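Local structure of possible transcriptional regulator, ArsR family protein (Rhodococcus sp., 2OQG) at the interface of chains A and B. The protein probably binds DNA through a winged helix-turn-helix domain and regulates transcription. Sequence-based numbering; all coordinates share one arbitrary frame. Chains: chain A/B, Possible transcriptional regulator, ArsR family protein.

Contact 1: the interface of chains A and B. Residues chain A 3, 96; chain B 24, 27-28, 31.
A:Trp96, on the long C-terminal helix 80-107, lays its indole against B:Gly31 near the end of helix 21-32, and A:Met3, a selenomethionine in the N-terminal segment, leans on B:Trp24, B:Leu27 and B:Thr28. The contact illustrates how one interface can pair a firm half with a soft one. On the firm side the pyrrole part of the A:Trp96 indole meets the backbone: its NE1 lies 3.3 Å from B:Gly31 CA, with no side chain on the glycine to hold the ring away. The far rim of the indole continues to B:Leu27, where A:Trp96 CH2 touches the methyl CD2 at 3.9 Å. On the soft side A:Met3 is poorly ordered, and the placing of its selenium and terminal methyl against B:Leu27 and B:Thr28 is doubtful. The inner part of the chain is more plausible: A:Met3 CG rests over one face of the B:Trp24 indole, towards its rim, at 3.6 Å from CZ2. B:Trp24 has CG anti to its backbone N (chi1 -171°), which turns the ring towards this segment. Within chain B the hydroxyl OG1 of B:Thr28 donates a hydrogen bond to the carbonyl O of B:Trp24 at 2.8 Å, from above the carbonyl plane. Across the chains the patch is apolar, without a direct polar bond. It joins the N-terminal segment and C-terminal helix of one subunit to helix 21-32 of the other, probably steadying the dimer.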
# COMPACT_ATOMS: atom_id res chain seq x y z
N MSE A 3 -19.43 -20.52 24.22
CA MSE A 3 -18.64 -21.63 23.88
C MSE A 3 -19.62 -22.61 23.30
O MSE A 3 -20.43 -23.23 23.98
CB MSE A 3 -17.87 -22.12 25.07
CG MSE A 3 -16.95 -21.03 25.58
SE MSE A 3 -15.89 -21.90 26.83
CE MSE A 3 -17.34 -23.10 27.29
N TRP A 96 -19.90 -16.36 32.17
CA TRP A 96 -19.34 -17.05 33.34
C TRP A 96 -19.62 -16.22 34.59
O TRP A 96 -19.96 -16.76 35.64
CB TRP A 96 -17.82 -17.22 33.18
CG TRP A 96 -17.45 -18.26 32.13
CD1 TRP A 96 -18.30 -18.99 31.35
CD2 TRP A 96 -16.13 -18.60 31.73
NE1 TRP A 96 -17.56 -19.81 30.49
CE2 TRP A 96 -16.23 -19.60 30.72
CE3 TRP A 96 -14.86 -18.20 32.17
CZ2 TRP A 96 -15.11 -20.18 30.12
CZ3 TRP A 96 -13.74 -18.76 31.54
CH2 TRP A 96 -13.88 -19.75 30.54
N TRP B 24 -11.17 -26.54 25.35
CA TRP B 24 -12.39 -25.79 25.05
C TRP B 24 -13.60 -26.54 25.60
O TRP B 24 -14.48 -25.92 26.17
CB TRP B 24 -12.52 -25.48 23.54
CG TRP B 24 -13.62 -24.55 23.20
CD1 TRP B 24 -14.87 -24.89 22.84
CD2 TRP B 24 -13.55 -23.13 23.09
NE1 TRP B 24 -15.62 -23.78 22.51
CE2 TRP B 24 -14.84 -22.68 22.70
CE3 TRP B 24 -12.54 -22.16 23.34
CZ2 TRP B 24 -15.14 -21.31 22.52
CZ3 TRP B 24 -12.85 -20.81 23.15
CH2 TRP B 24 -14.15 -20.40 22.76
N LEU B 27 -13.66 -26.13 29.42
CA LEU B 27 -14.16 -24.79 29.77
C LEU B 27 -15.66 -24.64 29.50
O LEU B 27 -16.32 -23.95 30.27
CB LEU B 27 -13.41 -23.71 29.00
CG LEU B 27 -11.97 -23.48 29.46
CD1 LEU B 27 -11.31 -22.53 28.51
CD2 LEU B 27 -11.78 -23.06 30.94
N THR B 28 -16.18 -25.30 28.45
CA THR B 28 -17.62 -25.27 28.10
C THR B 28 -18.39 -25.91 29.25
O THR B 28 -19.46 -25.40 29.69
CB THR B 28 -17.92 -26.05 26.76
OG1 THR B 28 -17.21 -25.42 25.69
CG2 THR B 28 -19.46 -26.02 26.44
N GLY B 31 -17.92 -23.67 32.42
CA GLY B 31 -18.73 -22.49 32.13
C GLY B 31 -20.07 -22.66 32.78
O GLY B 31 -20.47 -21.79 33.57

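Contact 2: the interface of chains A and B. Residues chain A 24, 28, 82; chain B 8, 11, 15, 89, 92-93, 96.
A:Trp24 and A:Thr28, one turn apart on helix 21-32, face B:Tyr8 and B:Leu11 of helix 7-18, while A:Leu82 of helix 80-107 meets B:Leu89, B:Ile92 and B:Trp96 of helix 79-108; all have helical backbone torsions. Here a large flat group organises an apolar cluster of the subunit interface, probably part of the dimer core. With CG anti to its carbonyl carbon (chi1 -83°), A:Trp24 swings its indole towards B:Tyr8 and B:Leu11 and presents one face to them. B:Tyr8 lays its CD1-CE1 side over that face, the rings tilted rather than edge-on, with CE1 3.6 Å from A:Trp24 CE3. On the same face the methyl CD1 of B:Leu11 sits 4.0 Å from the centroid of the six-membered ring, a CH-pi contact. The distal rim is met by B:Ile92, whose CD1 approaches CZ3. A second knot forms around A:Leu82. Its branch CD1 touches B:Trp96 CZ3 at 3.6 Å, the two side chains crossing at about a right angle, and also packs on B:Ile92 CG2. The other branch, CD2, turns to B:Leu89 CD2 at 4.0 Å. The hydroxyl of A:Thr28 is held to the carbonyl O of A:Trp24 and points tip to tip at the B:Tyr8 phenol, with a water between them. That water lies 2.6 Å from A:Thr28 OG1 and 2.6 Å from B:Tyr8 OH.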
# COMPACT_ATOMS: atom_id res chain seq x y z
N TRP A 24 3.73 -12.95 18.35
CA TRP A 24 3.40 -11.65 18.97
C TRP A 24 4.47 -10.61 18.68
O TRP A 24 4.16 -9.44 18.47
CB TRP A 24 3.19 -11.78 20.48
CG TRP A 24 1.76 -12.25 20.82
CD1 TRP A 24 1.38 -13.50 21.28
CD2 TRP A 24 0.56 -11.48 20.70
NE1 TRP A 24 0.02 -13.54 21.43
CE2 TRP A 24 -0.52 -12.31 21.12
CE3 TRP A 24 0.29 -10.19 20.25
CZ2 TRP A 24 -1.85 -11.88 21.10
CZ3 TRP A 24 -1.02 -9.73 20.26
CH2 TRP A 24 -2.09 -10.58 20.69
N THR A 28 3.66 -7.24 16.69
CA THR A 28 3.94 -5.95 17.30
C THR A 28 4.76 -5.08 16.34
O THR A 28 4.46 -3.87 16.14
CB THR A 28 4.67 -6.16 18.61
OG1 THR A 28 3.78 -6.87 19.48
CG2 THR A 28 5.00 -4.82 19.25
N LEU A 82 -8.39 -9.55 16.04
CA LEU A 82 -8.12 -9.38 17.43
C LEU A 82 -9.39 -8.80 18.03
O LEU A 82 -9.80 -9.21 19.11
CB LEU A 82 -6.99 -8.40 17.71
CG LEU A 82 -5.52 -8.72 17.59
CD1 LEU A 82 -4.68 -7.67 18.39
CD2 LEU A 82 -5.24 -10.13 17.92
N TYR B 8 2.98 -10.25 26.76
CA TYR B 8 2.93 -11.18 25.60
C TYR B 8 3.14 -12.63 25.98
O TYR B 8 2.49 -13.50 25.43
CB TYR B 8 3.83 -10.74 24.45
CG TYR B 8 3.40 -9.39 23.92
CD1 TYR B 8 2.23 -9.24 23.20
CD2 TYR B 8 4.12 -8.24 24.24
CE1 TYR B 8 1.81 -8.01 22.74
CE2 TYR B 8 3.71 -7.00 23.79
CZ TYR B 8 2.55 -6.89 23.05
OH TYR B 8 2.14 -5.66 22.58
N LEU B 11 -0.31 -13.52 27.29
CA LEU B 11 -1.23 -13.73 26.15
C LEU B 11 -0.96 -15.02 25.49
O LEU B 11 -1.88 -15.79 25.22
CB LEU B 11 -1.17 -12.64 25.09
CG LEU B 11 -1.70 -11.29 25.54
CD1 LEU B 11 -1.24 -10.25 24.55
CD2 LEU B 11 -3.20 -11.42 25.56
N PHE B 15 -3.74 -18.16 24.96
CA PHE B 15 -4.17 -18.73 23.66
C PHE B 15 -3.68 -20.12 23.45
O PHE B 15 -4.39 -20.91 22.83
CB PHE B 15 -3.83 -17.79 22.53
CG PHE B 15 -4.70 -16.59 22.55
CD1 PHE B 15 -6.06 -16.66 22.23
CD2 PHE B 15 -4.20 -15.40 23.05
CE1 PHE B 15 -6.91 -15.47 22.35
CE2 PHE B 15 -5.03 -14.22 23.11
CZ PHE B 15 -6.39 -14.32 22.78
N LEU B 89 -6.39 -7.20 24.12
CA LEU B 89 -6.51 -7.29 22.65
C LEU B 89 -7.23 -6.08 22.07
O LEU B 89 -6.97 -5.67 20.93
CB LEU B 89 -7.22 -8.56 22.25
CG LEU B 89 -6.25 -9.69 21.92
CD1 LEU B 89 -5.47 -10.14 23.11
CD2 LEU B 89 -7.09 -10.78 21.43
N ILE B 92 -4.63 -3.24 21.83
CA ILE B 92 -3.68 -3.47 20.74
C ILE B 92 -4.41 -3.25 19.41
O ILE B 92 -3.95 -2.51 18.53
CB ILE B 92 -3.13 -4.89 20.84
CG1 ILE B 92 -2.24 -5.04 22.08
CG2 ILE B 92 -2.37 -5.18 19.61
CD1 ILE B 92 -1.79 -6.45 22.37
N GLY B 93 -5.58 -3.89 19.25
CA GLY B 93 -6.37 -3.72 18.03
C GLY B 93 -6.80 -2.29 17.73
O GLY B 93 -6.93 -1.91 16.56
N TRP B 96 -3.81 -0.60 16.01
CA TRP B 96 -3.69 -1.08 14.62
C TRP B 96 -4.79 -0.52 13.73
O TRP B 96 -4.51 -0.14 12.56
CB TRP B 96 -3.67 -2.60 14.51
CG TRP B 96 -2.57 -3.28 15.29
CD1 TRP B 96 -1.51 -2.70 15.98
CD2 TRP B 96 -2.44 -4.69 15.48
NE1 TRP B 96 -0.75 -3.67 16.58
CE2 TRP B 96 -1.29 -4.90 16.28
CE3 TRP B 96 -3.21 -5.80 15.07
CZ2 TRP B 96 -0.87 -6.18 16.68
CZ3 TRP B 96 -2.78 -7.08 15.43
CH2 TRP B 96 -1.64 -7.26 16.25
O HOH W 1 1.42 -5.94 20.11

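Contact 3: the interface of chains A and B. Residues chain A 79-80, 83; chain B 89, 93-94, 97.
A:Asn83 and B:Asp97, which bury 33 and 34 Å² against the partner chain, meet tip to tip between the long C-terminal helices as a direct polar link. The amide nitrogen ND2 of A:Asn83 donates to the carboxylate oxygen OD2 of B:Asp97 at 2.7 Å, with an angle of 142° at the hydrogen. The oxygen is met on its syn side, somewhat out of the carboxylate plane, while the bond stays close to the amide plane; the two flat groups are turned 82° apart. A:Asn83 has CG anti to its carbonyl carbon (chi1 -62°), and its OD1 faces the backbone of B:Gly93, 3.7 Å from CA, where the partner helix bears no side chain. An alanine in place of A:Asn83 would probably leave OD2 of B:Asp97 without its amide donor and open a small gap above B:Gly93. The same carboxylate also reaches A:Gly79, just before helix 80-107: OD1 lies 3.5 Å from its CA, and water bridges it to that residue's amide. One acidic group thus serves a side chain and a backbone at once, and is likely to help fix the register of the two helices. The water lies 2.8 Å from A:Gly79 N and 2.9 Å from B:Asp97 OD1.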
# COMPACT_ATOMS: atom_id res chain seq x y z
N GLY A 79 -6.22 -5.24 12.96
CA GLY A 79 -6.95 -5.42 14.21
C GLY A 79 -8.22 -6.23 14.14
O GLY A 79 -8.68 -6.73 15.19
N ALA A 80 -8.83 -6.38 12.96
CA ALA A 80 -10.17 -7.03 12.85
C ALA A 80 -10.32 -8.36 13.59
O ALA A 80 -11.35 -8.56 14.32
CB ALA A 80 -10.63 -7.22 11.39
N ASN A 83 -10.06 -7.91 17.30
CA ASN A 83 -11.31 -7.30 17.84
C ASN A 83 -12.42 -8.35 17.95
O ASN A 83 -13.14 -8.44 18.96
CB ASN A 83 -11.77 -6.12 16.99
CG ASN A 83 -10.76 -5.01 16.96
OD1 ASN A 83 -9.94 -4.83 17.89
ND2 ASN A 83 -10.82 -4.20 15.90
N LEU B 89 -6.39 -7.20 24.12
CA LEU B 89 -6.51 -7.29 22.65
C LEU B 89 -7.23 -6.08 22.07
O LEU B 89 -6.97 -5.67 20.93
CB LEU B 89 -7.22 -8.56 22.25
CG LEU B 89 -6.25 -9.69 21.92
CD1 LEU B 89 -5.47 -10.14 23.11
CD2 LEU B 89 -7.09 -10.78 21.43
N GLY B 93 -5.58 -3.89 19.25
CA GLY B 93 -6.37 -3.72 18.03
C GLY B 93 -6.80 -2.29 17.73
O GLY B 93 -6.93 -1.91 16.56
N ALA B 94 -7.07 -1.50 18.79
CA ALA B 94 -7.52 -0.12 18.55
C ALA B 94 -6.39 0.66 17.89
O ALA B 94 -6.67 1.51 17.01
CB ALA B 94 -7.98 0.56 19.79
N ASP B 97 -6.01 -0.40 14.29
CA ASP B 97 -7.15 0.16 13.55
C ASP B 97 -7.00 1.65 13.28
O ASP B 97 -7.35 2.13 12.19
CB ASP B 97 -8.46 -0.04 14.31
CG ASP B 97 -8.94 -1.47 14.28
OD1 ASP B 97 -8.33 -2.30 13.56
OD2 ASP B 97 -9.97 -1.78 14.93
O HOH W 2 -6.35 -2.88 11.56

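Contacts 2 and 3 are neighbours, their C-alpha centres about 8 Å apart, and share B:Leu89 and B:Gly93 on the long helix 79-108, with the apolar cluster adjoining the polar pair. The C-alpha centre of contact 1 lies about 22 Å from that of contact 2 and about 24 Å from that of contact 3. B:Trp24, B:Thr28 and A:Trp96 in contact 1 return as A:Trp24, A:Thr28 and B:Trp96 in contact 2. The two-fold symmetry is approximate, Trp24 being turned differently in the two chains. The surfaces are likely to hold two winged helix-turn-helix units together in a dimer, usual in this family, although the deposited assembly holds four copies.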